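Local structure of outer membrane protein OMP121 (Bacteroides thetaiotaomicron, 5FQ8) at residues M241-N244 with I245-F248; S300-G304 with A305-S309; G532-K535 with N536-Y539; R832-D835 with I836-T840. The protein is a TonB-dependent receptor of the outer membrane that probably imports a nutrient, perhaps a peptide, through its beta-barrel. All coordinates share one frame; numbering follows the deposited sequence.

How the contacts relate
The four contacts are local and come in series along the chain: a loop turn at 241-248, two hairpin ends at 300-309 and 532-539, and a short helix at 832-840. Contacts 2 and 3 close the hairpins 289-303/306-320 and 513-534/538-549 of the beta-barrel; their centres lie about 30 Å apart on the same side of the chain's centre. Contacts 1 and 4 lie on the opposite side, with centres about 17 Å apart and nearest atoms about 6 Å apart. Centres of the two groups are separated by about 61 to 65 Å. By analogy with the receptor family, the tight hairpin turns are probably periplasmic, and contacts 1 and 4 would then belong to the extracellular part.

Contact 1: M241-N244 with I245-F248; sequences MPDN and IKDF
Asp243 and Asp247 meet twice, once through the backbone and once through their carboxylates. The backbone bond is sound: Asp247 N donates to Asp243 O over 2.7 Å with an N-H...O angle of 155°, an i to i+4 link. Asn244 OD1 accepts a weak bond from Ile245 N, but its amide is held mainly from outside, OD1 by Arg339 NH1 and ND2 by Ile341 O. A water donates a hydrogen bond to Pro242 O and accepts one from Lys246 N, the latter over 3.3 Å, so it spans the join. The stretch starts as a type I beta turn from Met241 to Asn244, closed by Asn244 N to Met241 O at 3.0 Å, and leads into residues 245-248, which have helical backbone angles without the regular bond pattern. Among the charged groups, Asp243 OD2 lies 3.6 Å from Asp247 OD1, and the carboxylate planes stand 74° apart; such like charges would probably repel, but Asp247 OD2 is bonded by Ser4 N and Thr5 OG1 of the BT_2262 lipoprotein chain, which likely offsets this. A methylene of Lys246 lies beside the Asp243 carboxylate: with CG anti to its N (chi1 -171°), Lys246 brings CD to 4.0 Å from Asp243 OD1.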
ATOM      1  N   MET B 241      14.290  28.127  33.248  1.00 36.56           N
ATOM      2  CA  MET B 241      13.194  28.753  32.520  1.00 28.69           C
ATOM      3  C   MET B 241      11.917  28.014  32.889  1.00 28.30           C
ATOM      4  O   MET B 241      11.425  27.182  32.117  1.00 30.60           O
ATOM      5  CB  MET B 241      13.447  28.722  31.020  1.00 28.47           C
ATOM      6  CG  MET B 241      14.681  29.445  30.615  1.00 28.89           C
ATOM      7  SD  MET B 241      14.354  30.275  29.097  1.00 30.69           S
ATOM      8  CE  MET B 241      15.910  31.004  28.696  1.00 32.69           C
ATOM      9  N   PRO B 242      11.341  28.315  34.049  1.00 28.52           N
ATOM     10  CA  PRO B 242      10.280  27.460  34.586  1.00 28.21           C
ATOM     11  C   PRO B 242       9.041  27.412  33.730  1.00 27.84           C
ATOM     12  O   PRO B 242       8.282  26.445  33.811  1.00 27.48           O
ATOM     13  CB  PRO B 242       9.987  28.100  35.945  1.00 28.65           C
ATOM     14  CG  PRO B 242      11.183  28.887  36.264  1.00 29.15           C
ATOM     15  CD  PRO B 242      11.692  29.393  34.979  1.00 29.11           C
ATOM     16  N   ASP B 243       8.810  28.421  32.911  1.00 38.02           N
ATOM     17  CA  ASP B 243       7.613  28.486  32.092  1.00 36.31           C
ATOM     18  C   ASP B 243       7.806  27.895  30.706  1.00 41.13           C
ATOM     19  O   ASP B 243       6.926  28.048  29.857  1.00 42.81           O
ATOM     20  CB  ASP B 243       7.149  29.937  31.962  1.00 40.66           C
ATOM     21  CG  ASP B 243       6.014  30.260  32.882  1.00 42.32           C
ATOM     22  OD1 ASP B 243       5.832  29.498  33.850  1.00 39.32           O
ATOM     23  OD2 ASP B 243       5.307  31.265  32.626  1.00 38.33           O
ATOM     24  N   ASN B 244       8.915  27.209  30.454  1.00 41.10           N
ATOM     25  CA  ASN B 244       9.261  26.921  29.069  1.00 26.94           C
ATOM     26  C   ASN B 244       8.262  25.972  28.428  1.00 26.45           C
ATOM     27  O   ASN B 244       7.784  26.228  27.322  1.00 26.32           O
ATOM     28  CB  ASN B 244      10.683  26.387  28.981  1.00 26.98           C
ATOM     29  CG  ASN B 244      10.881  25.139  29.765  1.00 26.78           C
ATOM     30  OD1 ASN B 244       9.990  24.699  30.470  1.00 26.63           O
ATOM     31  ND2 ASN B 244      12.059  24.547  29.646  1.00 26.80           N
ATOM     32  N   ILE B 245       7.899  24.897  29.114  1.00 26.20           N
ATOM     33  CA  ILE B 245       6.893  24.008  28.550  1.00 25.78           C
ATOM     34  C   ILE B 245       5.527  24.675  28.546  1.00 25.81           C
ATOM     35  O   ILE B 245       4.758  24.519  27.594  1.00 26.43           O
ATOM     36  CB  ILE B 245       6.884  22.678  29.312  1.00 25.56           C
ATOM     37  CG1 ILE B 245       8.199  21.964  29.048  1.00 25.51           C
ATOM     38  CG2 ILE B 245       5.706  21.826  28.894  1.00 25.19           C
ATOM     39  CD1 ILE B 245       8.282  20.627  29.653  1.00 25.32           C
ATOM     40  N   LYS B 246       5.206  25.435  29.598  1.00 26.90           N
ATOM     41  CA  LYS B 246       3.909  26.098  29.659  1.00 26.23           C
ATOM     42  C   LYS B 246       3.749  27.095  28.521  1.00 26.34           C
ATOM     43  O   LYS B 246       2.665  27.224  27.943  1.00 26.24           O
ATOM     44  CB  LYS B 246       3.736  26.806  31.005  1.00 26.63           C
ATOM     45  CG  LYS B 246       2.325  27.355  31.277  1.00 26.75           C
ATOM     46  CD  LYS B 246       2.335  28.465  32.308  1.00 55.34           C
ATOM     47  CE  LYS B 246       0.927  28.909  32.685  1.00 44.37           C
ATOM     48  NZ  LYS B 246       0.116  29.266  31.485  1.00 48.44           N
ATOM     49  N   ASP B 247       4.815  27.812  28.188  1.00 26.59           N
ATOM     50  CA  ASP B 247       4.757  28.808  27.129  1.00 26.78           C
ATOM     51  C   ASP B 247       4.657  28.193  25.746  1.00 26.43           C
ATOM     52  O   ASP B 247       4.408  28.915  24.783  1.00 26.56           O
ATOM     53  CB  ASP B 247       5.992  29.694  27.186  1.00 27.18           C
ATOM     54  CG  ASP B 247       5.953  30.650  28.325  1.00 29.69           C
ATOM     55  OD1 ASP B 247       5.013  30.546  29.121  1.00 30.72           O
ATOM     56  OD2 ASP B 247       6.855  31.502  28.424  1.00 38.97           O
ATOM     57  N   PHE B 248       4.863  26.887  25.618  1.00 32.29           N
ATOM     58  CA  PHE B 248       4.865  26.277  24.296  1.00 31.58           C
ATOM     59  C   PHE B 248       3.463  26.224  23.732  1.00 25.59           C
ATOM     60  O   PHE B 248       3.279  26.199  22.512  1.00 25.49           O
ATOM     61  CB  PHE B 248       5.487  24.883  24.378  1.00 25.42           C
ATOM     62  CG  PHE B 248       5.179  24.005  23.210  1.00 25.07           C
ATOM     63  CD1 PHE B 248       5.793  24.206  22.000  1.00 25.11           C
ATOM     64  CD2 PHE B 248       4.287  22.959  23.338  1.00 24.75           C
ATOM     65  CE1 PHE B 248       5.507  23.397  20.939  1.00 24.83           C
ATOM     66  CE2 PHE B 248       3.997  22.144  22.285  1.00 24.46           C
ATOM     67  CZ  PHE B 248       4.604  22.359  21.079  1.00 24.50           C
TER
HETATM   68  O   HOH W   1       6.332  25.315  32.686  1.00 32.86           O

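Contact 2: S300-G304 with A305-S309; sequences SHKAG and ALTFS
Phe308 leans across to His301 on the neighbouring strand. Its CB leaves the strand on the face shared with His301, Ala303 and Leu306. A chi1 of 65° sets CG between the backbone N and carbonyl carbon, which swings the ring over the partner strand. Phe308 CD1 then lies 3.8 Å from His301 O, which sits over one ring face. CE1 reaches both that oxygen and His301 CB, while Phe308 CZ at the far end closes to 3.6 Å from His301 CB. The rings of His301 and Phe308 are near parallel, their planes 27° apart, but slid so far that they barely overlap, with centroids 5.7 Å apart. Beneath them the strands form an antiparallel beta hairpin of the barrel, turned by a type II' turn from Ala303 to Leu306 with Gly304 at its second position. His301 and Phe308 make a hydrogen-bonded pair: His301 N to Phe308 O is 3.1 Å and Phe308 N to His301 O is 3.2 Å. Ala303 and Leu306 form the next such pair, Ala303 N donating to Leu306 O at 3.0 Å, almost straight at 171°. A second copy of the protein packs on the aromatic face, its Ala264 on His301 and its Asn262 on Phe308.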
ATOM      1  N   SER B 300     -43.201  13.624  10.981  1.00 38.45           N
ATOM      2  CA  SER B 300     -44.247  12.673  11.301  1.00 34.48           C
ATOM      3  C   SER B 300     -45.553  13.229  10.757  1.00 35.31           C
ATOM      4  O   SER B 300     -45.781  14.436  10.809  1.00 35.57           O
ATOM      5  CB  SER B 300     -44.318  12.454  12.809  1.00 34.42           C
ATOM      6  OG  SER B 300     -45.094  11.325  13.127  1.00 34.74           O
ATOM      7  N   HIS B 301     -46.384  12.364  10.192  1.00 35.73           N
ATOM      8  CA  HIS B 301     -47.681  12.762   9.669  1.00 36.58           C
ATOM      9  C   HIS B 301     -48.682  11.693  10.049  1.00 37.05           C
ATOM     10  O   HIS B 301     -48.398  10.504   9.904  1.00 36.79           O
ATOM     11  CB  HIS B 301     -47.655  12.951   8.151  1.00 36.72           C
ATOM     12  CG  HIS B 301     -48.911  13.545   7.585  1.00 53.96           C
ATOM     13  ND1 HIS B 301     -49.021  14.881   7.264  1.00 37.88           N
ATOM     14  CD2 HIS B 301     -50.102  12.983   7.270  1.00 38.32           C
ATOM     15  CE1 HIS B 301     -50.227  15.117   6.779  1.00 38.72           C
ATOM     16  NE2 HIS B 301     -50.903  13.983   6.770  1.00 39.00           N
ATOM     17  N   LYS B 302     -49.839  12.113  10.541  1.00 41.44           N
ATOM     18  CA  LYS B 302     -50.889  11.199  10.958  1.00 40.15           C
ATOM     19  C   LYS B 302     -52.079  11.379  10.035  1.00 45.21           C
ATOM     20  O   LYS B 302     -52.452  12.507   9.709  1.00 53.70           O
ATOM     21  CB  LYS B 302     -51.287  11.441  12.415  1.00 38.51           C
ATOM     22  CG  LYS B 302     -52.192  10.369  12.993  1.00 53.67           C
ATOM     23  CD  LYS B 302     -52.298  10.472  14.505  1.00 48.57           C
ATOM     24  CE  LYS B 302     -53.102   9.313  15.083  1.00 53.77           C
ATOM     25  NZ  LYS B 302     -53.107   9.265  16.578  1.00 56.68           N
ATOM     26  N   ALA B 303     -52.631  10.269   9.573  1.00 39.48           N
ATOM     27  CA  ALA B 303     -53.790  10.280   8.694  1.00 40.33           C
ATOM     28  C   ALA B 303     -54.653   9.117   9.160  1.00 40.81           C
ATOM     29  O   ALA B 303     -54.515   7.992   8.689  1.00 40.70           O
ATOM     30  CB  ALA B 303     -53.390  10.161   7.238  1.00 40.20           C
ATOM     31  N   GLY B 304     -55.531   9.388  10.105  1.00 41.36           N
ATOM     32  CA  GLY B 304     -56.409   8.348  10.575  1.00 41.90           C
ATOM     33  C   GLY B 304     -55.734   7.523  11.638  1.00 41.34           C
ATOM     34  O   GLY B 304     -55.079   8.069  12.527  1.00 40.86           O
ATOM     35  N   ALA B 305     -55.883   6.207  11.553  1.00 43.40           N
ATOM     36  CA  ALA B 305     -55.180   5.328  12.469  1.00 40.90           C
ATOM     37  C   ALA B 305     -53.712   5.170  12.109  1.00 39.90           C
ATOM     38  O   ALA B 305     -52.940   4.688  12.935  1.00 39.36           O
ATOM     39  CB  ALA B 305     -55.851   3.964  12.501  1.00 41.39           C
ATOM     40  N   LEU B 306     -53.310   5.568  10.908  1.00 39.69           N
ATOM     41  CA  LEU B 306     -51.952   5.353  10.444  1.00 38.81           C
ATOM     42  C   LEU B 306     -51.076   6.539  10.787  1.00 38.23           C
ATOM     43  O   LEU B 306     -51.492   7.687  10.665  1.00 38.53           O
ATOM     44  CB  LEU B 306     -51.919   5.120   8.936  1.00 38.90           C
ATOM     45  CG  LEU B 306     -50.559   4.729   8.352  1.00 38.07           C
ATOM     46  CD1 LEU B 306     -50.707   3.424   7.638  1.00 38.26           C
ATOM     47  CD2 LEU B 306     -50.018   5.784   7.409  1.00 37.82           C
ATOM     48  N   THR B 307     -49.853   6.250  11.209  1.00 41.76           N
ATOM     49  CA  THR B 307     -48.840   7.271  11.430  1.00 36.81           C
ATOM     50  C   THR B 307     -47.548   6.806  10.785  1.00 36.05           C
ATOM     51  O   THR B 307     -47.063   5.714  11.085  1.00 35.74           O
ATOM     52  CB  THR B 307     -48.632   7.536  12.919  1.00 36.63           C
ATOM     53  OG1 THR B 307     -49.900   7.539  13.571  1.00 37.39           O
ATOM     54  CG2 THR B 307     -47.974   8.869  13.115  1.00 36.27           C
ATOM     55  N   PHE B 308     -47.008   7.620   9.888  1.00 35.81           N
ATOM     56  CA  PHE B 308     -45.722   7.343   9.275  1.00 35.11           C
ATOM     57  C   PHE B 308     -44.784   8.495   9.593  1.00 34.59           C
ATOM     58  O   PHE B 308     -45.107   9.658   9.350  1.00 34.86           O
ATOM     59  CB  PHE B 308     -45.854   7.109   7.765  1.00 35.31           C
ATOM     60  CG  PHE B 308     -46.318   8.299   6.990  1.00 35.71           C
ATOM     61  CD1 PHE B 308     -47.667   8.526   6.782  1.00 36.53           C
ATOM     62  CD2 PHE B 308     -45.402   9.173   6.437  1.00 35.30           C
ATOM     63  CE1 PHE B 308     -48.090   9.613   6.058  1.00 36.94           C
ATOM     64  CE2 PHE B 308     -45.806  10.258   5.721  1.00 35.69           C
ATOM     65  CZ  PHE B 308     -47.160  10.486   5.523  1.00 36.52           C
ATOM     66  N   SER B 309     -43.640   8.174  10.169  1.00 33.91           N
ATOM     67  CA  SER B 309     -42.648   9.171  10.508  1.00 38.26           C
ATOM     68  C   SER B 309     -41.299   8.730   9.973  1.00 39.72           C
ATOM     69  O   SER B 309     -41.096   7.567   9.623  1.00 32.58           O
ATOM     70  CB  SER B 309     -42.571   9.375  12.005  1.00 35.66           C
ATOM     71  OG  SER B 309     -42.327   8.137  12.640  1.00 33.33           O
TER

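Contact 3: G532-K535 with N536-Y539; sequences GSWK and NMLY
Trp534 O is gripped by two amides from across the turn, Met537 N at 3.1 Å and Leu538 N at 3.2 Å. Both donors come from the same face of the carbonyl plane: Leu538 N is tilted 26° from it and Met537 N stands higher above it, 37° out. The return bond, Trp534 N to Leu538 O, is shorter at 2.8 Å and lies in the carbonyl plane of Leu538. Two successive residues facing one tryptophan make a classic beta bulge, here at the turn of the barrel hairpin 513-534/538-549. Lys535 and Asn536 turn the chain with backbone angles of the left-handed helical region. Met537 runs alongside the indole, where its SD lies 4.0 Å from Trp534 CZ3 at the ring edge, a Met-aromatic contact. Lys535 CG lies over one face of that same ring, toward its rim. On the opposite side of the hairpin Tyr539 extends back along the turn: its CE1 comes to 3.3 Å from Ser533 OG, and its OH makes a weak bond to Asn536 OD1 at 2.9 Å. With an alanine here, Ser533 would probably lose the ring lying against it, and the Asn536 side chain its tether, so that it could turn more easily. Phe568 of the next strand, 558-569, touches both Met537 and Leu538.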
ATOM      1  N   GLY B 532     -48.339  -5.539  33.702  1.00 46.52           N
ATOM      2  CA  GLY B 532     -49.522  -5.602  34.559  1.00 51.45           C
ATOM      3  C   GLY B 532     -49.560  -4.417  35.510  1.00 55.22           C
ATOM      4  O   GLY B 532     -48.528  -4.005  36.042  1.00 67.46           O
ATOM      5  N   SER B 533     -50.756  -3.882  35.734  1.00 63.25           N
ATOM      6  CA  SER B 533     -50.927  -2.644  36.480  1.00 41.86           C
ATOM      7  C   SER B 533     -52.209  -2.679  37.305  1.00 42.96           C
ATOM      8  O   SER B 533     -53.268  -3.045  36.791  1.00 43.58           O
ATOM      9  CB  SER B 533     -50.945  -1.460  35.515  1.00 53.04           C
ATOM     10  OG  SER B 533     -51.375  -0.279  36.154  1.00 56.26           O
ATOM     11  N   TRP B 534     -52.115  -2.302  38.582  1.00 43.25           N
ATOM     12  CA  TRP B 534     -53.269  -2.209  39.479  1.00 63.58           C
ATOM     13  C   TRP B 534     -53.329  -0.817  40.102  1.00 63.32           C
ATOM     14  O   TRP B 534     -52.571  -0.517  41.027  1.00 56.98           O
ATOM     15  CB  TRP B 534     -53.212  -3.276  40.568  1.00 59.06           C
ATOM     16  CG  TRP B 534     -54.500  -3.439  41.362  1.00 52.03           C
ATOM     17  CD1 TRP B 534     -55.535  -4.272  41.072  1.00 55.14           C
ATOM     18  CD2 TRP B 534     -54.874  -2.749  42.566  1.00 51.09           C
ATOM     19  NE1 TRP B 534     -56.527  -4.150  42.012  1.00 55.84           N
ATOM     20  CE2 TRP B 534     -56.148  -3.219  42.940  1.00 54.57           C
ATOM     21  CE3 TRP B 534     -54.257  -1.782  43.361  1.00 49.65           C
ATOM     22  CZ2 TRP B 534     -56.812  -2.757  44.070  1.00 55.09           C
ATOM     23  CZ3 TRP B 534     -54.923  -1.323  44.484  1.00 47.21           C
ATOM     24  CH2 TRP B 534     -56.185  -1.813  44.828  1.00 51.99           C
ATOM     25  N   LYS B 535     -54.237   0.020  39.598  1.00 65.98           N
ATOM     26  CA  LYS B 535     -54.606   1.279  40.250  1.00 66.39           C
ATOM     27  C   LYS B 535     -53.402   2.186  40.459  1.00 61.68           C
ATOM     28  O   LYS B 535     -53.291   2.858  41.483  1.00 59.93           O
ATOM     29  CB  LYS B 535     -55.308   1.038  41.590  1.00 71.92           C
ATOM     30  CG  LYS B 535     -56.708   0.451  41.476  1.00 70.05           C
ATOM     31  CD  LYS B 535     -57.474   0.543  42.789  1.00 67.48           C
ATOM     32  CE  LYS B 535     -58.739  -0.305  42.757  1.00 71.86           C
ATOM     33  NZ  LYS B 535     -59.246  -0.607  44.128  1.00 78.38           N
ATOM     34  N   ASN B 536     -52.484   2.190  39.499  1.00 70.60           N
ATOM     35  CA  ASN B 536     -51.332   3.093  39.525  1.00 58.36           C
ATOM     36  C   ASN B 536     -50.549   2.990  40.832  1.00 55.37           C
ATOM     37  O   ASN B 536     -49.937   3.956  41.288  1.00 55.64           O
ATOM     38  CB  ASN B 536     -51.773   4.534  39.268  1.00 67.26           C
ATOM     39  CG  ASN B 536     -52.436   4.696  37.909  1.00 69.51           C
ATOM     40  OD1 ASN B 536     -52.012   4.085  36.924  1.00 67.42           O
ATOM     41  ND2 ASN B 536     -53.472   5.520  37.848  1.00 72.77           N
ATOM     42  N   MET B 537     -50.558   1.807  41.434  1.00 48.06           N
ATOM     43  CA  MET B 537     -49.922   1.542  42.714  1.00 43.59           C
ATOM     44  C   MET B 537     -48.988   0.348  42.593  1.00 42.29           C
ATOM     45  O   MET B 537     -47.860   0.373  43.100  1.00 41.78           O
ATOM     46  CB  MET B 537     -50.998   1.309  43.775  1.00 46.04           C
ATOM     47  CG  MET B 537     -50.540   0.943  45.183  1.00 48.86           C
ATOM     48  SD  MET B 537     -51.964   0.642  46.267  1.00 50.45           S
ATOM     49  CE  MET B 537     -51.207   0.527  47.875  1.00 52.52           C
ATOM     50  N   LEU B 538     -49.465  -0.705  41.940  1.00 42.48           N
ATOM     51  CA  LEU B 538     -48.705  -1.922  41.685  1.00 42.07           C
ATOM     52  C   LEU B 538     -48.464  -2.054  40.192  1.00 41.41           C
ATOM     53  O   LEU B 538     -49.409  -2.202  39.414  1.00 41.76           O
ATOM     54  CB  LEU B 538     -49.441  -3.155  42.197  1.00 42.92           C
ATOM     55  CG  LEU B 538     -49.322  -3.485  43.674  1.00 51.00           C
ATOM     56  CD1 LEU B 538     -50.353  -4.527  44.026  1.00 48.51           C
ATOM     57  CD2 LEU B 538     -47.941  -4.000  43.974  1.00 42.82           C
ATOM     58  N   TYR B 539     -47.204  -2.008  39.798  1.00 40.49           N
ATOM     59  CA  TYR B 539     -46.809  -2.192  38.417  1.00 39.82           C
ATOM     60  C   TYR B 539     -45.944  -3.436  38.325  1.00 46.87           C
ATOM     61  O   TYR B 539     -45.058  -3.638  39.155  1.00 39.26           O
ATOM     62  CB  TYR B 539     -46.057  -0.977  37.914  1.00 45.64           C
ATOM     63  CG  TYR B 539     -46.907   0.252  37.732  1.00 49.02           C
ATOM     64  CD1 TYR B 539     -47.799   0.350  36.675  1.00 50.48           C
ATOM     65  CD2 TYR B 539     -46.783   1.332  38.589  1.00 45.74           C
ATOM     66  CE1 TYR B 539     -48.552   1.482  36.487  1.00 52.31           C
ATOM     67  CE2 TYR B 539     -47.530   2.467  38.411  1.00 50.15           C
ATOM     68  CZ  TYR B 539     -48.415   2.539  37.362  1.00 56.10           C
ATOM     69  OH  TYR B 539     -49.166   3.678  37.189  1.00 64.98           O
TER

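Contact 4: R832-D835 with I836-T840; sequences RTKD and INYFT
Helix 832-839 is a short two-turn helix in which Lys834 and Tyr838, four residues apart, lie side by side along one flank. Lys834 is extended throughout, CG anti to the backbone N (chi1 -172°), and its methylenes follow the tyrosine ring: Lys834 CG is 3.9 Å from Tyr838 CD1, and Lys834 CE is 3.6 Å from Tyr838 CZ. The ammonium beyond is bonded outside the segments, to Cys897 O. Were Tyr838 an alanine, the lysine chain would lose this ring, which would probably open a gap alongside its CE and let it move more freely. Three sound i to i+4 bonds carry the helix: Ile836 N to Arg832 O at 2.8 Å, Tyr838 N to Lys834 O also at 2.8 Å and nearly straight at 170°, and Phe839 N to Asp835 O at 3.0 Å. Asn837 N bonds only weakly, to Thr833 O and Lys834 O. On another flank Ile836 CG2 lies against the backbone oxygens of Arg832 and Thr833, 3.3 Å from Arg832 O, and Ile836 CB lies 4.0 Å from Arg832 NH1, which is bonded to Asn332 OD1. Tyr335 of helix 330-335 covers Thr833, Ile836 and Asn837. Phe839 meets the ring of Trp202 and packs on the backbone of the bound peptide.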
ATOM      1  N   ARG B 832       3.030   7.280  31.666  1.00 25.05           N
ATOM      2  CA  ARG B 832       4.313   7.534  31.015  1.00 23.71           C
ATOM      3  C   ARG B 832       4.766   8.974  31.199  1.00 23.82           C
ATOM      4  O   ARG B 832       5.940   9.274  30.984  1.00 23.88           O
ATOM      5  CB  ARG B 832       4.248   7.184  29.518  1.00 23.42           C
ATOM      6  CG  ARG B 832       5.607   6.980  28.841  1.00 23.41           C
ATOM      7  CD  ARG B 832       5.578   7.085  27.329  1.00 23.17           C
ATOM      8  NE  ARG B 832       6.904   6.870  26.755  1.00 23.21           N
ATOM      9  CZ  ARG B 832       7.739   7.837  26.403  1.00 23.28           C
ATOM     10  NH1 ARG B 832       7.390   9.086  26.524  1.00 24.98           N
ATOM     11  NH2 ARG B 832       8.933   7.554  25.936  1.00 23.35           N
ATOM     12  N   THR B 833       3.863   9.865  31.610  1.00 23.88           N
ATOM     13  CA  THR B 833       4.253  11.246  31.860  1.00 24.04           C
ATOM     14  C   THR B 833       5.114  11.359  33.105  1.00 24.37           C
ATOM     15  O   THR B 833       6.051  12.161  33.153  1.00 25.06           O
ATOM     16  CB  THR B 833       3.017  12.119  31.990  1.00 24.06           C
ATOM     17  OG1 THR B 833       2.153  11.890  30.881  1.00 23.78           O
ATOM     18  CG2 THR B 833       3.407  13.552  32.003  1.00 24.21           C
ATOM     19  N   LYS B 834       4.813  10.564  34.122  1.00 24.52           N
ATOM     20  CA  LYS B 834       5.720  10.466  35.252  1.00 24.85           C
ATOM     21  C   LYS B 834       6.980   9.714  34.855  1.00 24.84           C
ATOM     22  O   LYS B 834       8.088  10.108  35.225  1.00 25.76           O
ATOM     23  CB  LYS B 834       5.015   9.783  36.423  1.00 25.06           C
ATOM     24  CG  LYS B 834       5.777   9.791  37.716  1.00 25.47           C
ATOM     25  CD  LYS B 834       5.183   8.823  38.711  1.00 25.68           C
ATOM     26  CE  LYS B 834       5.901   8.893  40.032  1.00 26.14           C
ATOM     27  NZ  LYS B 834       5.304   7.967  41.020  1.00 26.39           N
ATOM     28  N   ASP B 835       6.827   8.654  34.066  1.00 24.59           N
ATOM     29  CA  ASP B 835       7.969   7.880  33.596  1.00 27.69           C
ATOM     30  C   ASP B 835       9.013   8.767  32.929  1.00 24.59           C
ATOM     31  O   ASP B 835      10.188   8.759  33.306  1.00 24.83           O
ATOM     32  CB  ASP B 835       7.489   6.807  32.620  1.00 26.95           C
ATOM     33  CG  ASP B 835       8.315   5.557  32.677  1.00 31.26           C
ATOM     34  OD1 ASP B 835       9.513   5.642  33.003  1.00 46.30           O
ATOM     35  OD2 ASP B 835       7.755   4.484  32.394  1.00 24.30           O
ATOM     36  N   ILE B 836       8.602   9.530  31.919  1.00 24.36           N
ATOM     37  CA  ILE B 836       9.565  10.286  31.139  1.00 24.37           C
ATOM     38  C   ILE B 836      10.157  11.415  31.958  1.00 24.69           C
ATOM     39  O   ILE B 836      11.295  11.830  31.717  1.00 24.85           O
ATOM     40  CB  ILE B 836       8.912  10.813  29.853  1.00 24.09           C
ATOM     41  CG1 ILE B 836       9.960  11.416  28.944  1.00 24.13           C
ATOM     42  CG2 ILE B 836       7.885  11.843  30.182  1.00 24.10           C
ATOM     43  CD1 ILE B 836      11.019  10.453  28.600  1.00 24.16           C
ATOM     44  N   ASN B 837       9.423  11.906  32.955  1.00 26.53           N
ATOM     45  CA  ASN B 837       9.899  13.043  33.721  1.00 25.16           C
ATOM     46  C   ASN B 837      10.786  12.626  34.867  1.00 25.52           C
ATOM     47  O   ASN B 837      11.661  13.388  35.276  1.00 25.82           O
ATOM     48  CB  ASN B 837       8.724  13.860  34.233  1.00 25.20           C
ATOM     49  CG  ASN B 837       8.120  14.682  33.162  1.00 24.99           C
ATOM     50  OD1 ASN B 837       8.658  15.706  32.768  1.00 25.10           O
ATOM     51  ND2 ASN B 837       7.008  14.224  32.653  1.00 26.09           N
ATOM     52  N   TYR B 838      10.578  11.434  35.402  1.00 25.52           N
ATOM     53  CA  TYR B 838      11.605  10.831  36.232  1.00 25.85           C
ATOM     54  C   TYR B 838      12.874  10.587  35.427  1.00 25.84           C
ATOM     55  O   TYR B 838      13.946  11.095  35.772  1.00 26.16           O
ATOM     56  CB  TYR B 838      11.072   9.546  36.855  1.00 25.86           C
ATOM     57  CG  TYR B 838      10.412   9.782  38.193  1.00 26.14           C
ATOM     58  CD1 TYR B 838       9.516  10.836  38.376  1.00 26.12           C
ATOM     59  CD2 TYR B 838      10.685   8.957  39.272  1.00 26.46           C
ATOM     60  CE1 TYR B 838       8.914  11.055  39.597  1.00 26.41           C
ATOM     61  CE2 TYR B 838      10.096   9.158  40.475  1.00 26.76           C
ATOM     62  CZ  TYR B 838       9.211  10.212  40.640  1.00 27.62           C
ATOM     63  OH  TYR B 838       8.627  10.415  41.860  1.00 27.06           O
ATOM     64  N   PHE B 839      12.765   9.843  34.320  1.00 25.52           N
ATOM     65  CA  PHE B 839      13.955   9.483  33.545  1.00 25.55           C
ATOM     66  C   PHE B 839      14.732  10.708  33.103  1.00 25.67           C
ATOM     67  O   PHE B 839      15.964  10.713  33.115  1.00 25.93           O
ATOM     68  CB  PHE B 839      13.569   8.659  32.317  1.00 25.18           C
ATOM     69  CG  PHE B 839      14.670   8.556  31.298  1.00 25.18           C
ATOM     70  CD1 PHE B 839      15.704   7.650  31.460  1.00 25.40           C
ATOM     71  CD2 PHE B 839      14.670   9.352  30.181  1.00 25.01           C
ATOM     72  CE1 PHE B 839      16.708   7.550  30.536  1.00 25.44           C
ATOM     73  CE2 PHE B 839      15.677   9.258  29.254  1.00 25.06           C
ATOM     74  CZ  PHE B 839      16.698   8.353  29.430  1.00 25.27           C
ATOM     75  N   THR B 840      14.033  11.745  32.700  1.00 25.52           N
ATOM     76  CA  THR B 840      14.700  12.891  32.121  1.00 25.64           C
ATOM     77  C   THR B 840      15.202  13.881  33.156  1.00 32.83           C
ATOM     78  O   THR B 840      15.831  14.873  32.775  1.00 26.23           O
ATOM     79  CB  THR B 840      13.753  13.578  31.165  1.00 25.34           C
ATOM     80  OG1 THR B 840      14.503  14.421  30.302  1.00 27.58           O
ATOM     81  CG2 THR B 840      12.792  14.395  31.921  1.00 25.40           C
TER